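Local coordinates for alginate lyase A1-II' (Sphingomonas sp. A1, PDB 2CWS), which probably cleaves alginate as a polysaccharide lyase of family 7, this chain being the alginate lyase domain of a longer protein, at residues 81-93 with 192-204. Numbering follows the deposited sequence.
With GOL (glycerol), chain D.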
loop_
_atom_site.group_PDB
_atom_site.type_symbol
_atom_site.label_atom_id
_atom_site.label_comp_id
_atom_site.label_asym_id
_atom_site.label_seq_id
_atom_site.Cartn_x
_atom_site.Cartn_y
_atom_site.Cartn_z
ATOM N N VAL A 81 14.287 -4.420 -8.649
ATOM C CA VAL A 81 13.721 -5.663 -9.154
ATOM C C VAL A 81 12.230 -5.716 -8.842
ATOM O O VAL A 81 11.836 -5.783 -7.682
ATOM C CB VAL A 81 14.424 -6.874 -8.542
ATOM C CG1 VAL A 81 13.830 -8.185 -9.084
ATOM C CG2 VAL A 81 15.944 -6.847 -8.823
ATOM N N ASN A 82 11.397 -5.621 -9.875
ATOM C CA ASN A 82 9.946 -5.472 -9.686
ATOM C C ASN A 82 9.251 -6.310 -10.756
ATOM O O ASN A 82 9.927 -6.897 -11.601
ATOM C CB ASN A 82 9.540 -3.970 -9.759
ATOM C CG ASN A 82 10.245 -3.202 -8.660
ATOM O OD1 ASN A 82 11.260 -2.457 -8.949
ATOM N ND2 ASN A 82 9.882 -3.422 -7.435
ATOM N N TRP A 83 7.913 -6.399 -10.699
ATOM C CA TRP A 83 7.178 -7.330 -11.562
ATOM C C TRP A 83 6.411 -6.603 -12.647
ATOM O O TRP A 83 6.248 -5.386 -12.641
ATOM C CB TRP A 83 6.308 -8.249 -10.718
ATOM C CG TRP A 83 5.452 -7.618 -9.671
ATOM C CD1 TRP A 83 5.781 -7.426 -8.342
ATOM C CD2 TRP A 83 4.118 -7.084 -9.823
ATOM N NE1 TRP A 83 4.729 -6.853 -7.656
ATOM C CE2 TRP A 83 3.705 -6.622 -8.559
ATOM C CE3 TRP A 83 3.232 -6.986 -10.927
ATOM C CZ2 TRP A 83 2.449 -6.052 -8.355
ATOM C CZ3 TRP A 83 1.987 -6.416 -10.700
ATOM C CH2 TRP A 83 1.603 -5.952 -9.440
ATOM N N GLY A 84 5.963 -7.384 -13.644
ATOM C CA GLY A 84 5.377 -6.829 -14.840
ATOM C C GLY A 84 3.898 -7.124 -15.027
ATOM O O GLY A 84 3.247 -7.788 -14.223
ATOM N N TRP A 85 3.400 -6.597 -16.160
ATOM C CA TRP A 85 1.956 -6.666 -16.396
ATOM C C TRP A 85 1.473 -8.082 -16.731
ATOM O O TRP A 85 0.272 -8.342 -16.543
ATOM C CB TRP A 85 1.565 -5.705 -17.518
ATOM C CG TRP A 85 2.068 -6.070 -18.904
ATOM C CD1 TRP A 85 3.297 -5.855 -19.433
ATOM C CD2 TRP A 85 1.264 -6.729 -19.909
ATOM N NE1 TRP A 85 3.314 -6.366 -20.732
ATOM C CE2 TRP A 85 2.072 -6.900 -21.041
ATOM C CE3 TRP A 85 -0.060 -7.223 -19.961
ATOM C CZ2 TRP A 85 1.589 -7.518 -22.206
ATOM C CZ3 TRP A 85 -0.562 -7.823 -21.087
ATOM C CH2 TRP A 85 0.264 -7.968 -22.198
ATOM N N GLN A 86 2.343 -8.919 -17.263
ATOM C CA GLN A 86 1.924 -10.266 -17.654
ATOM C C GLN A 86 2.009 -11.228 -16.491
ATOM O O GLN A 86 2.860 -11.027 -15.597
ATOM C CB GLN A 86 2.829 -10.770 -18.777
ATOM C CG GLN A 86 2.905 -9.857 -19.946
ATOM C CD GLN A 86 4.088 -10.173 -20.871
ATOM O OE1 GLN A 86 3.695 -10.744 -21.913
ATOM N NE2 GLN A 86 5.343 -9.815 -20.545
ATOM N N GLY A 87 1.182 -12.270 -16.513
ATOM C CA GLY A 87 1.093 -13.241 -15.419
ATOM C C GLY A 87 0.168 -12.737 -14.327
ATOM O O GLY A 87 -0.571 -11.746 -14.532
ATOM N N THR A 88 0.221 -13.387 -13.166
ATOM C CA THR A 88 -0.678 -13.091 -12.057
ATOM C C THR A 88 0.101 -12.704 -10.826
ATOM O O THR A 88 1.066 -13.342 -10.444
ATOM C CB THR A 88 -1.578 -14.313 -11.788
ATOM O OG1 THR A 88 -2.474 -14.469 -12.887
ATOM C CG2 THR A 88 -2.406 -14.134 -10.544
ATOM N N HIS A 89 -0.344 -11.599 -10.223
ATOM C CA HIS A 89 0.353 -10.934 -9.130
ATOM C C HIS A 89 -0.694 -10.527 -8.113
ATOM O O HIS A 89 -1.532 -9.656 -8.456
ATOM C CB HIS A 89 1.048 -9.674 -9.686
ATOM C CG HIS A 89 1.889 -10.020 -10.902
ATOM N ND1 HIS A 89 3.087 -10.685 -10.785
ATOM C CD2 HIS A 89 1.613 -9.894 -12.216
ATOM C CE1 HIS A 89 3.569 -10.893 -12.007
ATOM N NE2 HIS A 89 2.678 -10.419 -12.883
ATOM N N THR A 90 -0.706 -11.131 -6.924
ATOM C CA THR A 90 -1.832 -10.970 -6.025
ATOM C C THR A 90 -1.375 -10.672 -4.609
ATOM O O THR A 90 -0.604 -11.440 -4.046
ATOM C CB THR A 90 -2.678 -12.261 -5.993
ATOM O OG1 THR A 90 -3.078 -12.479 -7.372
ATOM C CG2 THR A 90 -3.912 -12.072 -5.114
ATOM N N MET A 91 -1.914 -9.611 -4.024
ATOM C CA MET A 91 -1.746 -9.328 -2.591
ATOM C C MET A 91 -3.067 -9.548 -1.895
ATOM O O MET A 91 -4.113 -9.078 -2.368
ATOM C CB MET A 91 -1.269 -7.875 -2.439
ATOM C CG MET A 91 -1.213 -7.486 -0.950
ATOM S SD MET A 91 -0.376 -5.899 -0.668
ATOM C CE MET A 91 -1.573 -4.799 -1.504
ATOM N N LYS A 92 -3.015 -10.235 -0.785
ATOM C CA LYS A 92 -4.160 -10.414 0.088
ATOM C C LYS A 92 -3.804 -9.876 1.463
ATOM O O LYS A 92 -2.688 -10.060 1.939
ATOM C CB LYS A 92 -4.571 -11.886 0.270
ATOM C CG LYS A 92 -4.916 -12.540 -1.044
ATOM C CD LYS A 92 -5.307 -13.997 -0.733
ATOM C CE LYS A 92 -6.267 -13.958 0.449
ATOM N NZ LYS A 92 -6.772 -15.283 0.860
ATOM N N LEU A 93 -4.750 -9.193 2.098
ATOM C CA LEU A 93 -4.498 -8.749 3.462
ATOM C C LEU A 93 -5.823 -8.725 4.199
ATOM O O LEU A 93 -6.917 -8.632 3.614
ATOM C CB LEU A 93 -3.761 -7.391 3.501
ATOM C CG LEU A 93 -4.476 -6.192 2.831
ATOM C CD1 LEU A 93 -5.518 -5.521 3.734
ATOM C CD2 LEU A 93 -3.404 -5.146 2.508
ATOM N N GLY A 192 0.885 2.107 -22.667
ATOM C CA GLY A 192 2.138 2.517 -21.984
ATOM C C GLY A 192 2.321 1.893 -20.634
ATOM O O GLY A 192 3.461 1.895 -20.132
ATOM N N TRP A 193 1.295 1.347 -20.009
ATOM C CA TRP A 193 1.532 0.609 -18.753
ATOM C C TRP A 193 2.417 -0.615 -18.979
ATOM O O TRP A 193 3.022 -1.102 -18.037
ATOM C CB TRP A 193 0.218 0.199 -18.124
ATOM C CG TRP A 193 -0.610 1.270 -17.487
ATOM C CD1 TRP A 193 -1.800 1.742 -17.995
ATOM C CD2 TRP A 193 -0.367 1.982 -16.271
ATOM N NE1 TRP A 193 -2.327 2.724 -17.157
ATOM C CE2 TRP A 193 -1.436 2.862 -16.089
ATOM C CE3 TRP A 193 0.663 1.946 -15.313
ATOM C CZ2 TRP A 193 -1.546 3.729 -14.993
ATOM C CZ3 TRP A 193 0.544 2.811 -14.223
ATOM C CH2 TRP A 193 -0.525 3.688 -14.066
ATOM N N LYS A 194 2.553 -1.102 -20.206
ATOM C CA LYS A 194 3.478 -2.199 -20.454
ATOM C C LYS A 194 4.924 -1.745 -20.339
ATOM O O LYS A 194 5.797 -2.618 -20.272
ATOM C CB LYS A 194 3.260 -2.795 -21.857
ATOM C CG LYS A 194 1.903 -3.473 -22.056
ATOM C CD LYS A 194 1.823 -4.055 -23.454
ATOM C CE LYS A 194 0.471 -4.616 -23.798
ATOM N NZ LYS A 194 0.498 -5.363 -25.104
ATOM N N ASN A 195 5.191 -0.439 -20.309
ATOM C CA ASN A 195 6.570 0.082 -20.168
ATOM C C ASN A 195 6.917 0.453 -18.741
ATOM O O ASN A 195 7.951 1.098 -18.512
ATOM C CB ASN A 195 6.718 1.333 -21.052
ATOM C CG ASN A 195 6.597 0.958 -22.541
ATOM O OD1 ASN A 195 7.085 -0.103 -22.937
ATOM N ND2 ASN A 195 5.937 1.832 -23.296
ATOM N N LEU A 196 6.093 -0.010 -17.791
ATOM C CA LEU A 196 6.373 0.157 -16.370
ATOM C C LEU A 196 6.404 -1.219 -15.729
ATOM O O LEU A 196 5.812 -2.175 -16.211
ATOM C CB LEU A 196 5.314 1.044 -15.721
ATOM C CG LEU A 196 5.275 2.453 -16.270
ATOM C CD1 LEU A 196 4.136 3.197 -15.556
ATOM C CD2 LEU A 196 6.586 3.205 -16.056
ATOM N N LYS A 197 7.079 -1.271 -14.568
ATOM C CA LYS A 197 6.997 -2.402 -13.649
ATOM C C LYS A 197 6.252 -1.940 -12.417
ATOM O O LYS A 197 5.810 -0.780 -12.320
ATOM C CB LYS A 197 8.402 -2.873 -13.284
ATOM C CG LYS A 197 9.239 -3.106 -14.557
ATOM C CD LYS A 197 8.811 -4.344 -15.311
ATOM C CE LYS A 197 9.159 -5.641 -14.629
ATOM N NZ LYS A 197 10.590 -6.107 -14.637
ATOM N N TYR A 198 6.046 -2.860 -11.462
ATOM C CA TYR A 198 5.108 -2.647 -10.360
ATOM C C TYR A 198 5.597 -3.304 -9.096
ATOM O O TYR A 198 6.348 -4.299 -9.123
ATOM C CB TYR A 198 3.684 -3.285 -10.672
ATOM C CG TYR A 198 3.168 -2.748 -12.001
ATOM C CD1 TYR A 198 2.501 -1.510 -12.012
ATOM C CD2 TYR A 198 3.424 -3.386 -13.207
ATOM C CE1 TYR A 198 2.055 -0.973 -13.219
ATOM C CE2 TYR A 198 3.029 -2.847 -14.407
ATOM C CZ TYR A 198 2.353 -1.649 -14.426
ATOM O OH TYR A 198 1.923 -1.065 -15.581
ATOM N N TYR A 199 5.152 -2.779 -7.967
ATOM C CA TYR A 199 5.357 -3.407 -6.674
ATOM C C TYR A 199 4.153 -3.081 -5.787
ATOM O O TYR A 199 3.492 -2.035 -5.934
ATOM C CB TYR A 199 6.669 -2.952 -6.018
ATOM C CG TYR A 199 6.802 -1.479 -5.783
ATOM C CD1 TYR A 199 7.441 -0.679 -6.734
ATOM C CD2 TYR A 199 6.308 -0.844 -4.660
ATOM C CE1 TYR A 199 7.588 0.676 -6.563
ATOM C CE2 TYR A 199 6.426 0.503 -4.468
ATOM C CZ TYR A 199 7.056 1.292 -5.430
ATOM O OH TYR A 199 7.181 2.637 -5.215
ATOM N N PHE A 200 3.866 -3.998 -4.862
ATOM C CA PHE A 200 2.804 -3.778 -3.892
ATOM C C PHE A 200 3.279 -2.895 -2.747
ATOM O O PHE A 200 4.479 -2.845 -2.415
ATOM C CB PHE A 200 2.315 -5.107 -3.328
ATOM C CG PHE A 200 1.515 -5.963 -4.300
ATOM C CD1 PHE A 200 1.956 -7.193 -4.744
ATOM C CD2 PHE A 200 0.273 -5.496 -4.731
ATOM C CE1 PHE A 200 1.185 -7.961 -5.583
ATOM C CE2 PHE A 200 -0.499 -6.298 -5.581
ATOM C CZ PHE A 200 -0.065 -7.511 -6.013
ATOM N N LYS A 201 2.308 -2.238 -2.077
ATOM C CA LYS A 201 2.555 -1.539 -0.828
ATOM C C LYS A 201 1.384 -1.806 0.101
ATOM O O LYS A 201 0.243 -2.019 -0.366
ATOM C CB LYS A 201 2.669 0.000 -1.012
ATOM C CG LYS A 201 3.642 0.414 -2.100
ATOM C CD LYS A 201 4.054 1.882 -1.971
ATOM C CE LYS A 201 5.230 2.017 -0.991
ATOM N NZ LYS A 201 5.466 3.448 -0.659
ATOM N N ALA A 202 1.629 -1.735 1.408
ATOM C CA ALA A 202 0.546 -1.898 2.392
ATOM C C ALA A 202 0.974 -1.212 3.669
ATOM O O ALA A 202 2.109 -1.394 4.134
ATOM C CB ALA A 202 0.287 -3.378 2.673
ATOM N N GLY A 203 0.038 -0.455 4.268
ATOM C CA GLY A 203 0.334 0.161 5.556
ATOM C C GLY A 203 -0.547 1.374 5.776
ATOM O O GLY A 203 -1.793 1.227 5.745
ATOM N N ASN A 204 0.078 2.541 5.993
ATOM C CA ASN A 204 -0.682 3.726 6.447
ATOM C C ASN A 204 -0.039 4.932 5.784
ATOM O O ASN A 204 0.941 5.488 6.265
ATOM C CB ASN A 204 -0.601 3.809 7.957
ATOM C CG ASN A 204 -1.292 4.995 8.569
ATOM O OD1 ASN A 204 -1.120 5.175 9.836
ATOM N ND2 ASN A 204 -1.962 5.789 7.824
HETATM C C1 GOL D . 6.953 -10.161 -13.777
HETATM O O1 GOL D . 7.207 -11.306 -12.618
HETATM C C2 GOL D . 7.982 -9.816 -14.760
HETATM O O2 GOL D . 7.520 -9.478 -15.986
HETATM C C3 GOL D . 8.981 -9.352 -14.235
HETATM O O3 GOL D . 10.309 -8.584 -14.592
HETATM O O HOH W 1 12.528 -5.487 -12.585
HETATM O O HOH W 2 5.264 -4.566 -17.235
#
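W83 and Y198 form a single antiparallel hydrogen-bonded bridge (W83 N to Y198 O 3.1 Å, Y198 N to W83 O 2.8 Å), whereas further along the axes of strands 88-93 and 197-202 approach to 8.7 Å, their directions only 5° from parallel, and the strands meet through their side chains, with no beta bridge between them. The broad indole of W83 suits the place where the layers begin to part. With CG set between the backbone N and the carbonyl carbon (chi1 48°), the ring folds back over its partner strand: Y198 CB sits 3.5 Å from the centroid of the six-membered ring, a CH-pi contact over the face, while CB of H89 packs on the opposite face. NE1, within this buried setting, is satisfied by E72. At the far rim CZ2 reaches F200 CE1 at 3.6 Å, the two ring planes inclined at 44°. Replacing this indole by an alanine would probably open a gap between Y198, F200 and H89 and leave E72 without its indole donor. The flat F200 ring is held between W83 on one face and M91 on the other, whose CB lies 3.6 Å from the ring centroid; the slim, flexible M91 runs extended as far as SD, which lies obliquely beside the ring in a Met-aromatic contact, and a bend at chi3 then turns CE toward K201 O. Beyond it, small A202 meets L93 CD2. At the other end the extended aliphatic chain of K194 lies over one face of the W85 indole, CG 3.6 Å from the five-membered ring centroid, with its amine carried past the rim. Y198 OH donates to W193 O, tying the tyrosine to the turn before its strand. Such an aromatic and aliphatic filling between two facing antiparallel sheets is characteristic of the concanavalin-like beta-sandwich (jelly roll) of family 7 alginate lyases.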